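Local atomic coordinates of L-lysine 6-oxidase (Marinomonas mediterranea, PDB entry 3WEU), a protein that oxidises the side-chain amine of free L-lysine with a cysteine tryptophylquinone cofactor, releasing ammonium and the hydrogen peroxide that makes it antibacterial. Residues Gly31-His36 / Arg57-Val62; Val38-Thr43 / Arg192-Gly197; Gln361-Ser366 / Leu374-Met379; Ser383-Ser388 / Gln519-Ser524. All blocks are in the same frame, centred on the assembly; numbering follows the deposited sequence.

Contact 1: Gly31-His36 / Arg57-Val62; sequences GLPYEH and RRQGQV
Glu35 and Arg57 carry the polar half as a two-pronged salt bridge. Arg57 NH2 gives a hydrogen bond of 2.9 Å to Glu35 OE1. The second prong, Arg57 NH1 to Glu35 OE2, measures 3.0 Å. Both are nearly straight, and each oxygen is met on its syn side. The guanidinium comes end-on, its plane only 23° from that of the carboxylate. The Arg57 chain bends at chi3 (71°), which swings the charged end across to Glu35. Each group has a further partner: the backbone N of Val47 donates to Glu35 OE2, and Arg57 NH1 donates to the carbonyl of Asn48. The pair is thereby fixed to the connection between the two segments.

The other half is a van der Waals touch, made by one of two Gln59 conformers and so less certain. Pro33 CB rests 3.6 Å from Gln59 OE1, the side chains crossing at about a right angle. With CG anti to the backbone N (chi1 171°), Gln59 reaches the proline. Val23 touches both residues.

No backbone bond joins the segments. Strand 22-24, which pairs parallel with strand 58-66, lies beside both, and the contact fastens an excursion of the chain onto the N-terminal beta sheet.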
loop_
_atom_site.group_PDB
_atom_site.type_symbol
_atom_site.label_atom_id
_atom_site.label_comp_id
_atom_site.label_asym_id
_atom_site.label_seq_id
_atom_site.Cartn_x
_atom_site.Cartn_y
_atom_site.Cartn_z
ATOM N N GLY A 31 -15.665 22.804 -33.207
ATOM C CA GLY A 31 -17.047 23.126 -33.045
ATOM C C GLY A 31 -17.600 22.615 -31.751
ATOM O O GLY A 31 -17.185 21.536 -31.258
ATOM N N LEU A 32 -18.555 23.344 -31.178
ATOM C CA LEU A 32 -19.266 22.826 -30.017
ATOM C C LEU A 32 -20.217 21.682 -30.415
ATOM O O LEU A 32 -20.698 21.656 -31.512
ATOM C CB LEU A 32 -20.051 23.942 -29.339
ATOM C CG LEU A 32 -19.282 25.018 -28.597
ATOM C CD1 LEU A 32 -20.190 26.170 -28.136
ATOM C CD2 LEU A 32 -18.610 24.482 -27.359
ATOM N N PRO A 33 -20.460 20.736 -29.548
ATOM C CA PRO A 33 -21.548 19.770 -29.748
ATOM C C PRO A 33 -22.907 20.464 -29.592
ATOM O O PRO A 33 -22.977 21.628 -29.186
ATOM C CB PRO A 33 -21.332 18.758 -28.635
ATOM C CG PRO A 33 -20.734 19.583 -27.557
ATOM C CD PRO A 33 -19.834 20.575 -28.246
ATOM N N TYR A 34 -23.984 19.768 -29.993
ATOM C CA TYR A 34 -25.290 20.381 -30.188
ATOM C C TYR A 34 -26.359 19.842 -29.303
ATOM O O TYR A 34 -26.435 18.657 -29.061
ATOM C CB TYR A 34 -25.776 20.150 -31.646
ATOM C CG TYR A 34 -25.266 21.175 -32.555
ATOM C CD1 TYR A 34 -23.908 21.170 -32.984
ATOM C CD2 TYR A 34 -26.081 22.214 -32.944
ATOM C CE1 TYR A 34 -23.428 22.180 -33.786
ATOM C CE2 TYR A 34 -25.599 23.258 -33.703
ATOM C CZ TYR A 34 -24.288 23.214 -34.128
ATOM O OH TYR A 34 -23.914 24.217 -34.913
ATOM N N GLU A 35 -27.209 20.744 -28.812
ATOM C CA GLU A 35 -28.485 20.334 -28.280
ATOM C C GLU A 35 -29.314 19.780 -29.434
ATOM O O GLU A 35 -28.973 19.970 -30.641
ATOM C CB GLU A 35 -29.208 21.517 -27.643
ATOM C CG GLU A 35 -28.507 22.192 -26.478
ATOM C CD GLU A 35 -28.280 21.331 -25.269
ATOM O OE1 GLU A 35 -29.081 20.378 -25.050
ATOM O OE2 GLU A 35 -27.365 21.690 -24.495
ATOM N N HIS A 36 -30.403 19.100 -29.098
ATOM C CA HIS A 36 -31.256 18.587 -30.124
ATOM C C HIS A 36 -32.734 18.709 -29.753
ATOM O O HIS A 36 -33.049 18.872 -28.583
ATOM C CB HIS A 36 -30.887 17.111 -30.380
ATOM C CG HIS A 36 -31.115 16.250 -29.197
ATOM N ND1 HIS A 36 -32.365 15.776 -28.858
ATOM C CD2 HIS A 36 -30.264 15.788 -28.250
ATOM C CE1 HIS A 36 -32.284 15.100 -27.729
ATOM N NE2 HIS A 36 -31.021 15.106 -27.328
ATOM N N ARG A 57 -22.876 14.832 -19.793
ATOM C CA ARG A 57 -23.730 14.298 -20.863
ATOM C C ARG A 57 -22.958 13.588 -21.934
ATOM O O ARG A 57 -21.953 14.097 -22.427
ATOM C CB ARG A 57 -24.533 15.429 -21.502
ATOM C CG ARG A 57 -25.398 16.119 -20.436
ATOM C CD ARG A 57 -25.926 17.408 -20.935
ATOM N NE ARG A 57 -26.936 17.238 -21.950
ATOM C CZ ARG A 57 -27.344 18.235 -22.729
ATOM N NH1 ARG A 57 -26.832 19.454 -22.610
ATOM N NH2 ARG A 57 -28.286 18.022 -23.600
ATOM N N ARG A 58 -23.431 12.395 -22.342
ATOM C CA ARG A 58 -22.824 11.745 -23.501
ATOM C C ARG A 58 -22.952 12.598 -24.746
ATOM O O ARG A 58 -23.904 13.365 -24.906
ATOM C CB ARG A 58 -23.425 10.376 -23.816
ATOM C CG ARG A 58 -23.092 9.315 -22.790
ATOM C CD ARG A 58 -23.566 7.952 -23.257
ATOM N NE ARG A 58 -25.025 7.887 -23.356
ATOM C CZ ARG A 58 -25.688 6.784 -23.703
ATOM N NH1 ARG A 58 -25.017 5.674 -24.047
ATOM N NH2 ARG A 58 -27.005 6.821 -23.768
ATOM N N GLN A 59 -21.947 12.508 -25.619
ATOM C CA GLN A 59 -22.005 13.056 -26.970
ATOM C C GLN A 59 -22.184 11.913 -27.917
ATOM O O GLN A 59 -21.391 10.962 -27.918
ATOM C CB GLN A 59 -20.709 13.746 -27.359
ATOM C CG GLN A 59 -20.533 14.181 -28.810
ATOM C CD GLN A 59 -19.226 14.999 -28.958
ATOM O OE1 GLN A 59 -19.083 15.975 -28.290
ATOM N NE2 GLN A 59 -18.304 14.530 -29.643
ATOM N N GLY A 60 -23.174 12.053 -28.779
ATOM C CA GLY A 60 -23.462 11.049 -29.776
ATOM C C GLY A 60 -23.061 11.450 -31.131
ATOM O O GLY A 60 -22.978 12.656 -31.412
ATOM N N GLN A 61 -22.706 10.469 -31.981
ATOM C CA GLN A 61 -22.426 10.726 -33.393
ATOM C C GLN A 61 -23.591 10.392 -34.278
ATOM O O GLN A 61 -24.036 9.243 -34.288
ATOM C CB GLN A 61 -21.231 9.927 -33.853
ATOM C CG GLN A 61 -20.895 10.058 -35.305
ATOM C CD GLN A 61 -20.142 11.343 -35.572
ATOM O OE1 GLN A 61 -19.024 11.520 -35.116
ATOM N NE2 GLN A 61 -20.743 12.223 -36.316
ATOM N N VAL A 62 -24.009 11.363 -35.090
ATOM C CA VAL A 62 -24.956 11.124 -36.201
ATOM C C VAL A 62 -24.193 10.627 -37.390
ATOM O O VAL A 62 -23.145 11.186 -37.749
ATOM C CB VAL A 62 -25.706 12.407 -36.580
ATOM C CG1 VAL A 62 -26.609 12.226 -37.789
ATOM C CG2 VAL A 62 -26.493 12.915 -35.387
#

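Contact 2: Val38-Thr43 / Arg192-Gly197; sequences VDLKPT and RLIVLG
Leu40 and Ile194 form the apolar part of this contact. The end of the isoleucine, CD1, does all the touching. Ile194 CD1 lies 3.8 Å from Leu40 CB and equally near Leu40 CD2, so the methyl sits against the branch of the leucine. Ile194 CG1 is anti to the carbonyl carbon (chi1 -67°), and chi2 is extended, which carries CD1 out from the strand to Leu40.

Beside this, a looser polar pair meets. Lys41 CE comes to the edge of the Arg192 guanidinium, 4.0 Å from NH1. The two long chains cross at about a right angle. Lys41 NZ is 4.1 Å from Arg192 NH1, close for like charges. The next shell offsets this: Gln190 OE1 accepts from both Lys41 NZ and Arg192 NH1 and so links them. Asp188 forms a salt bridge with Arg192 NH1, and Glu72 forms another with Arg192 NE. These carboxylates would be expected to balance much of the positive charge.

Further out, the loop itself is held. Asp37 OD1 accepts from the backbone N of Lys41, and Asp39 is backbone-bonded to Ser189. Leu40 has positive backbone angles (phi 65°), a left-handed conformation where the chain turns toward Pro42. Leu40 also touches Met148 and Asp188. Ile194 touches Val62 and Leu24.

The segments share no hydrogen bond. A turn before strand 42-43 packs through side chains on strand 193-196, which lies between 58-66 and 181-187 in the mixed sheet of the N-terminal region.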
loop_
_atom_site.group_PDB
_atom_site.type_symbol
_atom_site.label_atom_id
_atom_site.label_comp_id
_atom_site.label_asym_id
_atom_site.label_seq_id
_atom_site.Cartn_x
_atom_site.Cartn_y
_atom_site.Cartn_z
ATOM N N VAL A 38 -36.930 16.957 -30.202
ATOM C CA VAL A 38 -37.468 15.632 -29.896
ATOM C C VAL A 38 -37.337 14.625 -30.999
ATOM O O VAL A 38 -37.409 13.443 -30.709
ATOM C CB VAL A 38 -38.965 15.708 -29.465
ATOM C CG1 VAL A 38 -39.027 16.518 -28.176
ATOM C CG2 VAL A 38 -39.799 16.269 -30.574
ATOM N N ASP A 39 -37.125 15.129 -32.223
ATOM C CA ASP A 39 -36.819 14.330 -33.390
ATOM C C ASP A 39 -35.326 13.953 -33.493
ATOM O O ASP A 39 -34.954 13.308 -34.471
ATOM C CB ASP A 39 -37.178 15.082 -34.670
ATOM C CG ASP A 39 -38.704 15.288 -34.843
ATOM O OD1 ASP A 39 -39.448 14.527 -34.246
ATOM O OD2 ASP A 39 -39.094 16.186 -35.611
ATOM N N LEU A 40 -34.517 14.408 -32.523
ATOM C CA LEU A 40 -33.082 14.172 -32.468
ATOM C C LEU A 40 -32.323 14.841 -33.651
ATOM O O LEU A 40 -31.274 14.353 -34.077
ATOM C CB LEU A 40 -32.783 12.688 -32.446
ATOM C CG LEU A 40 -32.831 11.934 -31.141
ATOM C CD1 LEU A 40 -33.588 12.549 -29.978
ATOM C CD2 LEU A 40 -32.976 10.427 -31.291
ATOM N N LYS A 41 -32.817 15.987 -34.109
ATOM C CA LYS A 41 -32.095 16.857 -34.991
ATOM C C LYS A 41 -31.382 17.956 -34.192
ATOM O O LYS A 41 -31.920 18.444 -33.211
ATOM C CB LYS A 41 -33.027 17.472 -35.972
ATOM C CG LYS A 41 -33.709 16.287 -36.675
ATOM C CD LYS A 41 -34.661 16.749 -37.712
ATOM C CE LYS A 41 -35.202 15.485 -38.406
ATOM N NZ LYS A 41 -35.524 16.030 -39.718
ATOM N N PRO A 42 -30.165 18.277 -34.602
ATOM C CA PRO A 42 -29.371 19.263 -33.886
ATOM C C PRO A 42 -30.063 20.609 -33.941
ATOM O O PRO A 42 -30.652 20.952 -34.986
ATOM C CB PRO A 42 -28.062 19.301 -34.654
ATOM C CG PRO A 42 -28.261 18.492 -35.891
ATOM C CD PRO A 42 -29.471 17.693 -35.757
ATOM N N THR A 43 -30.056 21.345 -32.845
ATOM C CA THR A 43 -30.669 22.648 -32.815
ATOM C C THR A 43 -29.581 23.728 -32.628
ATOM O O THR A 43 -29.063 24.219 -33.592
ATOM C CB THR A 43 -31.746 22.709 -31.741
ATOM O OG1 THR A 43 -31.255 22.237 -30.491
ATOM C CG2 THR A 43 -32.997 21.817 -32.176
ATOM N N ARG A 192 -31.791 8.208 -39.428
ATOM C CA ARG A 192 -30.350 8.354 -39.324
ATOM C C ARG A 192 -29.890 7.695 -38.067
ATOM O O ARG A 192 -30.603 7.686 -37.035
ATOM C CB ARG A 192 -29.897 9.858 -39.281
ATOM C CG ARG A 192 -30.279 10.681 -40.502
ATOM C CD ARG A 192 -29.922 12.171 -40.307
ATOM N NE ARG A 192 -30.367 12.938 -41.429
ATOM C CZ ARG A 192 -31.561 13.507 -41.487
ATOM N NH1 ARG A 192 -32.354 13.512 -40.428
ATOM N NH2 ARG A 192 -31.881 14.173 -42.577
ATOM N N LEU A 193 -28.661 7.177 -38.106
ATOM C CA LEU A 193 -28.073 6.555 -36.924
ATOM C C LEU A 193 -27.441 7.555 -35.962
ATOM O O LEU A 193 -26.780 8.505 -36.404
ATOM C CB LEU A 193 -27.007 5.579 -37.387
ATOM C CG LEU A 193 -26.123 4.970 -36.303
ATOM C CD1 LEU A 193 -26.893 4.068 -35.400
ATOM C CD2 LEU A 193 -24.928 4.153 -36.891
ATOM N N ILE A 194 -27.621 7.342 -34.687
ATOM C CA ILE A 194 -26.888 8.048 -33.631
ATOM C C ILE A 194 -26.257 7.032 -32.774
ATOM O O ILE A 194 -26.936 6.161 -32.221
ATOM C CB ILE A 194 -27.842 8.946 -32.766
ATOM C CG1 ILE A 194 -28.360 10.065 -33.618
ATOM C CG2 ILE A 194 -27.125 9.511 -31.527
ATOM C CD1 ILE A 194 -29.617 10.763 -33.098
ATOM N N VAL A 195 -24.936 7.074 -32.652
ATOM C CA VAL A 195 -24.281 6.194 -31.722
ATOM C C VAL A 195 -23.798 6.929 -30.503
ATOM O O VAL A 195 -23.149 7.951 -30.621
ATOM C CB VAL A 195 -23.050 5.539 -32.359
ATOM C CG1 VAL A 195 -22.390 4.568 -31.363
ATOM C CG2 VAL A 195 -23.420 4.867 -33.675
ATOM N N LEU A 196 -24.179 6.440 -29.341
ATOM C CA LEU A 196 -23.746 6.932 -28.088
ATOM C C LEU A 196 -22.920 5.822 -27.478
ATOM O O LEU A 196 -23.264 4.614 -27.611
ATOM C CB LEU A 196 -24.952 7.264 -27.226
ATOM C CG LEU A 196 -25.823 8.415 -27.720
ATOM C CD1 LEU A 196 -27.267 8.287 -27.331
ATOM C CD2 LEU A 196 -25.350 9.690 -27.086
ATOM N N GLY A 197 -21.831 6.205 -26.829
ATOM C CA GLY A 197 -20.868 5.278 -26.255
ATOM C C GLY A 197 -21.091 5.070 -24.781
ATOM O O GLY A 197 -22.173 5.262 -24.270
#

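Contact 3: Gln361-Ser366 / Leu374-Met379; sequences QQVLMS and LPLMPM
Leu376 fills the centre of this contact, lying over the backbone of the facing segment. Leu376 CG is 3.7 Å from the carbonyl carbon of Met365, and Leu376 CD2 is the same distance from Ser366 N. CG is anti to the carbonyl carbon (chi1 -58°), and the two methyls straddle the 365-366 link. Val363 CG1 reaches Leu376 CD1 more loosely.

Two sulfur contacts lie on the other face of the paired backbones from Leu376. Leu364 CD1 packs on Met379 SD at 3.7 Å, the two side chains meeting at a slant. Met365 lies side by side with Pro375 and points the same way. The methionine chain bends at chi2 (-62°), laying Met365 SD 3.8 Å from Pro375 CG.

Between these faces the backbones bond. Met365 and Pro375 form a single beta bridge. Leu376 N donates to Leu364 O at 3.0 Å and Ser366 N to Leu374 O at 2.8 Å. The CA of Met365 adds a CA-H...O contact to Leu374 O. At the outer end Leu374 N donates to Ser366 OG at 3.0 Å, with a bent angle of 133°. Ser366 OG is also hydrogen-bonded to Asp372 O, so this hydroxyl ties the seven-residue excursion to its own base.

Both segments belong to the long connection between helix 336-344 and strand 381-382. Arg347, just past that helix, hydrogen-bonds Leu364 O. Tyr576 of strand 575-579 touches Leu364, Pro375 and Met379. Phe402 of strand 400-402 touches Leu364 and Met379.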
loop_
_atom_site.group_PDB
_atom_site.type_symbol
_atom_site.label_atom_id
_atom_site.label_comp_id
_atom_site.label_asym_id
_atom_site.label_seq_id
_atom_site.Cartn_x
_atom_site.Cartn_y
_atom_site.Cartn_z
ATOM N N GLN A 361 13.993 15.763 -33.780
ATOM C CA GLN A 361 13.007 15.768 -32.673
ATOM C C GLN A 361 13.634 15.557 -31.309
ATOM O O GLN A 361 12.934 15.638 -30.315
ATOM C CB GLN A 361 11.869 14.807 -32.971
ATOM C CG GLN A 361 11.067 15.307 -34.177
ATOM C CD GLN A 361 9.875 14.464 -34.505
ATOM O OE1 GLN A 361 9.823 13.753 -35.548
ATOM N NE2 GLN A 361 8.870 14.596 -33.686
ATOM N N GLN A 362 14.964 15.342 -31.254
ATOM C CA GLN A 362 15.717 15.335 -30.011
ATOM C C GLN A 362 16.326 16.669 -29.677
ATOM O O GLN A 362 16.981 16.794 -28.647
ATOM C CB GLN A 362 16.759 14.177 -30.002
ATOM C CG GLN A 362 16.173 12.845 -29.643
ATOM C CD GLN A 362 15.045 12.426 -30.602
ATOM O OE1 GLN A 362 13.864 12.554 -30.308
ATOM N NE2 GLN A 362 15.419 11.945 -31.760
ATOM N N VAL A 363 16.137 17.670 -30.554
ATOM C CA VAL A 363 16.633 18.995 -30.359
ATOM C C VAL A 363 15.531 19.888 -29.787
ATOM O O VAL A 363 14.463 20.054 -30.364
ATOM C CB VAL A 363 17.129 19.598 -31.681
ATOM C CG1 VAL A 363 17.780 20.943 -31.463
ATOM C CG2 VAL A 363 18.196 18.679 -32.323
ATOM N N LEU A 364 15.828 20.497 -28.658
ATOM C CA LEU A 364 14.849 21.380 -28.027
ATOM C C LEU A 364 14.887 22.758 -28.645
ATOM O O LEU A 364 13.869 23.241 -29.075
ATOM C CB LEU A 364 15.174 21.519 -26.558
ATOM C CG LEU A 364 14.389 22.584 -25.813
ATOM C CD1 LEU A 364 12.945 22.157 -25.807
ATOM C CD2 LEU A 364 14.913 22.783 -24.387
ATOM N N MET A 365 16.061 23.403 -28.640
ATOM C CA MET A 365 16.196 24.850 -28.944
ATOM C C MET A 365 16.802 25.116 -30.324
ATOM O O MET A 365 17.565 24.285 -30.847
ATOM C CB MET A 365 17.109 25.575 -27.944
ATOM C CG MET A 365 16.721 25.528 -26.507
ATOM S SD MET A 365 15.124 26.338 -26.291
ATOM C CE MET A 365 15.122 26.514 -24.520
ATOM N N SER A 366 16.588 26.311 -30.820
ATOM C CA SER A 366 17.303 26.789 -32.065
ATOM C C SER A 366 18.805 26.876 -31.860
ATOM O O SER A 366 19.537 26.634 -32.797
ATOM C CB SER A 366 16.766 28.197 -32.394
ATOM O OG SER A 366 16.832 29.006 -31.218
ATOM N N LEU A 374 15.487 29.906 -28.710
ATOM C CA LEU A 374 14.007 29.762 -28.858
ATOM C C LEU A 374 13.679 28.295 -28.920
ATOM O O LEU A 374 14.344 27.568 -29.654
ATOM C CB LEU A 374 13.488 30.434 -30.173
ATOM C CG LEU A 374 11.987 30.434 -30.394
ATOM C CD1 LEU A 374 11.314 31.352 -29.357
ATOM C CD2 LEU A 374 11.716 30.942 -31.814
ATOM N N PRO A 375 12.638 27.848 -28.193
ATOM C CA PRO A 375 12.167 26.430 -28.356
ATOM C C PRO A 375 11.591 26.228 -29.727
ATOM O O PRO A 375 10.756 27.038 -30.190
ATOM C CB PRO A 375 11.063 26.268 -27.270
ATOM C CG PRO A 375 11.435 27.337 -26.214
ATOM C CD PRO A 375 11.988 28.519 -27.045
ATOM N N LEU A 376 12.010 25.142 -30.368
ATOM C CA LEU A 376 11.527 24.824 -31.669
ATOM C C LEU A 376 10.083 24.342 -31.679
ATOM O O LEU A 376 9.538 24.035 -30.619
ATOM C CB LEU A 376 12.474 23.841 -32.331
ATOM C CG LEU A 376 13.930 24.287 -32.478
ATOM C CD1 LEU A 376 14.754 23.149 -33.055
ATOM C CD2 LEU A 376 14.063 25.492 -33.398
ATOM N N MET A 377 9.456 24.394 -32.871
ATOM C CA MET A 377 8.026 24.367 -32.996
ATOM C C MET A 377 7.504 23.077 -33.615
ATOM O O MET A 377 8.148 22.499 -34.503
ATOM C CB MET A 377 7.557 25.540 -33.870
ATOM C CG MET A 377 7.679 26.861 -33.102
ATOM S SD MET A 377 6.378 27.021 -31.869
ATOM C CE MET A 377 4.966 27.190 -32.914
ATOM N N PRO A 378 6.299 22.668 -33.214
ATOM C CA PRO A 378 5.530 23.216 -32.107
ATOM C C PRO A 378 6.247 22.779 -30.799
ATOM O O PRO A 378 6.877 21.707 -30.763
ATOM C CB PRO A 378 4.170 22.546 -32.258
ATOM C CG PRO A 378 4.376 21.424 -33.173
ATOM C CD PRO A 378 5.655 21.548 -33.868
ATOM N N MET A 379 6.161 23.606 -29.777
ATOM C CA MET A 379 6.798 23.284 -28.494
ATOM C C MET A 379 5.881 22.443 -27.588
ATOM O O MET A 379 4.928 22.967 -26.956
ATOM C CB MET A 379 7.249 24.527 -27.800
ATOM C CG MET A 379 8.043 24.252 -26.507
ATOM S SD MET A 379 9.468 23.149 -26.746
ATOM C CE MET A 379 9.002 21.909 -25.499
#

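Contact 4: Ser383-Ser388 / Gln519-Ser524; sequences SNSVSS and QTVNFS
Ser385 meets Gln519 and Thr520 through one water, and no direct hydrogen bond crosses between the segments. The water accepts from Gln519 NE2 at 3.0 Å. Ser385 O and Thr520 O also lie at hydrogen-bonding distance from it. The motif on one side is an Asx turn at Asn384. On the other is strand 518-522, paired antiparallel with strand 575-579.

Direct contacts are by van der Waals touch. Ser385 CB faces both methyls of Val521, 3.8 Å from Val521 CG2 and almost as near to CG1. Ser385 OG lies 3.5 Å from Gln519 CG; that hydroxyl is hydrogen-bonded to Ser381 OG. Gln519 bends at chi2 (72°), which turns its amide toward Val386 CG2, and the two side chains cross at about a right angle. The amide also has a polar partner in Trp580, through OE1. Ser385 touches Trp580, the neighbour in sequence of Trp581. Cys516, cross-linked to Trp581 in the cofactor, lies three residues before Gln519.

In the turn, Asn384 OD1 accepts from Val386 N at 2.9 Å, with that donor above the carbonyl plane. Ser387 N reaches Asn384 OD1 at 3.0 Å, in the carbonyl plane and on a lone pair.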
loop_
_atom_site.group_PDB
_atom_site.type_symbol
_atom_site.label_atom_id
_atom_site.label_comp_id
_atom_site.label_asym_id
_atom_site.label_seq_id
_atom_site.Cartn_x
_atom_site.Cartn_y
_atom_site.Cartn_z
ATOM N N SER A 383 6.402 11.819 -29.288
ATOM C CA SER A 383 5.753 10.555 -29.036
ATOM C C SER A 383 6.590 9.598 -28.157
ATOM O O SER A 383 6.122 8.539 -27.843
ATOM C CB SER A 383 5.221 9.928 -30.322
ATOM O OG SER A 383 4.111 10.649 -30.879
ATOM N N ASN A 384 7.837 9.943 -27.832
ATOM C CA ASN A 384 8.511 9.310 -26.720
ATOM C C ASN A 384 9.547 10.111 -26.007
ATOM O O ASN A 384 10.758 10.040 -26.313
ATOM C CB ASN A 384 9.092 7.923 -27.062
ATOM C CG ASN A 384 9.736 7.312 -25.865
ATOM O OD1 ASN A 384 9.329 7.597 -24.750
ATOM N ND2 ASN A 384 10.678 6.410 -26.071
ATOM N N SER A 385 9.082 10.849 -25.007
ATOM C CA SER A 385 9.901 11.586 -24.088
ATOM C C SER A 385 10.032 10.852 -22.731
ATOM O O SER A 385 10.479 11.450 -21.773
ATOM C CB SER A 385 9.252 12.947 -23.822
ATOM O OG SER A 385 7.852 12.769 -23.470
ATOM N N VAL A 386 9.561 9.623 -22.670
ATOM C CA VAL A 386 9.354 8.866 -21.443
ATOM C C VAL A 386 10.425 7.809 -21.204
ATOM O O VAL A 386 10.980 7.696 -20.082
ATOM C CB VAL A 386 7.964 8.187 -21.513
ATOM C CG1 VAL A 386 7.707 7.373 -20.263
ATOM C CG2 VAL A 386 6.879 9.295 -21.560
ATOM N N SER A 387 10.752 7.040 -22.226
ATOM C CA SER A 387 11.756 5.927 -22.033
ATOM C C SER A 387 13.024 6.125 -22.872
ATOM O O SER A 387 12.979 6.646 -23.965
ATOM C CB SER A 387 11.079 4.573 -22.339
ATOM O OG SER A 387 10.562 4.569 -23.674
ATOM N N SER A 388 14.166 5.773 -22.318
ATOM C CA SER A 388 15.428 5.929 -23.006
ATOM C C SER A 388 15.707 4.813 -23.973
ATOM O O SER A 388 15.018 3.782 -23.987
ATOM C CB SER A 388 16.558 5.922 -21.935
ATOM O OG SER A 388 16.480 6.994 -21.047
ATOM N N GLN A 519 5.554 16.875 -19.293
ATOM C CA GLN A 519 6.713 15.977 -19.129
ATOM C C GLN A 519 7.929 16.829 -18.940
ATOM O O GLN A 519 8.068 17.836 -19.619
ATOM C CB GLN A 519 6.883 15.156 -20.402
ATOM C CG GLN A 519 7.770 13.940 -20.209
ATOM C CD GLN A 519 7.164 12.822 -19.412
ATOM O OE1 GLN A 519 5.947 12.654 -19.335
ATOM N NE2 GLN A 519 8.049 12.021 -18.784
ATOM N N THR A 520 8.824 16.441 -18.018
ATOM C CA THR A 520 10.102 17.073 -17.891
ATOM C C THR A 520 11.074 16.270 -18.749
ATOM O O THR A 520 11.391 15.110 -18.426
ATOM C CB THR A 520 10.435 17.029 -16.361
ATOM O OG1 THR A 520 9.504 17.954 -15.720
ATOM C CG2 THR A 520 11.769 17.508 -16.121
ATOM N N VAL A 521 11.535 16.868 -19.835
ATOM C CA VAL A 521 12.242 16.174 -20.939
ATOM C C VAL A 521 13.711 16.637 -21.040
ATOM O O VAL A 521 14.031 17.830 -21.200
ATOM C CB VAL A 521 11.555 16.424 -22.300
ATOM C CG1 VAL A 521 12.143 15.514 -23.356
ATOM C CG2 VAL A 521 10.021 16.230 -22.170
ATOM N N ASN A 522 14.622 15.665 -20.949
ATOM C CA ASN A 522 16.043 15.938 -21.060
ATOM C C ASN A 522 16.313 16.507 -22.458
ATOM O O ASN A 522 15.765 15.977 -23.454
ATOM C CB ASN A 522 16.859 14.627 -20.933
ATOM C CG ASN A 522 18.285 14.840 -21.337
ATOM O OD1 ASN A 522 18.656 14.611 -22.469
ATOM N ND2 ASN A 522 19.036 15.449 -20.467
ATOM N N PHE A 523 17.229 17.455 -22.571
ATOM C CA PHE A 523 17.562 17.912 -23.902
ATOM C C PHE A 523 19.076 17.921 -24.225
ATOM O O PHE A 523 19.524 18.635 -25.112
ATOM C CB PHE A 523 16.946 19.255 -24.178
ATOM C CG PHE A 523 17.319 20.338 -23.213
ATOM C CD1 PHE A 523 18.313 21.230 -23.522
ATOM C CD2 PHE A 523 16.577 20.562 -22.063
ATOM C CE1 PHE A 523 18.642 22.301 -22.689
ATOM C CE2 PHE A 523 16.908 21.620 -21.205
ATOM C CZ PHE A 523 17.950 22.479 -21.509
ATOM N N SER A 524 19.846 17.133 -23.518
ATOM C CA SER A 524 21.328 17.161 -23.668
ATOM C C SER A 524 21.852 15.898 -24.299
ATOM O O SER A 524 22.919 15.890 -24.900
ATOM C CB SER A 524 22.017 17.342 -22.319
ATOM O OG SER A 524 21.675 16.304 -21.426
HETATM O O HOH W 1 10.988 12.422 -19.102
#

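How the contacts relate
From the N terminus, contact 1 comes first and brings 57-62 back to 31-36 over a short loop. Contact 2 opens within that loop at 38-43 and closes far later at 192-197, so the two cross. They touch: Glu35 O lies 2.8 Å from Thr43 N, and Gln61 O 2.9 Å from Val195 N. Both serve the N-terminal mixed sheet. Contact 3 then closes a short excursion. Contact 4 follows in series, joining 383-388 to 519-524 across 130 residues. These two meet where Leu364 packs on Phe523. Their centres are 13 Å apart, on the opposite side of the chain's centre from contacts 1 and 2.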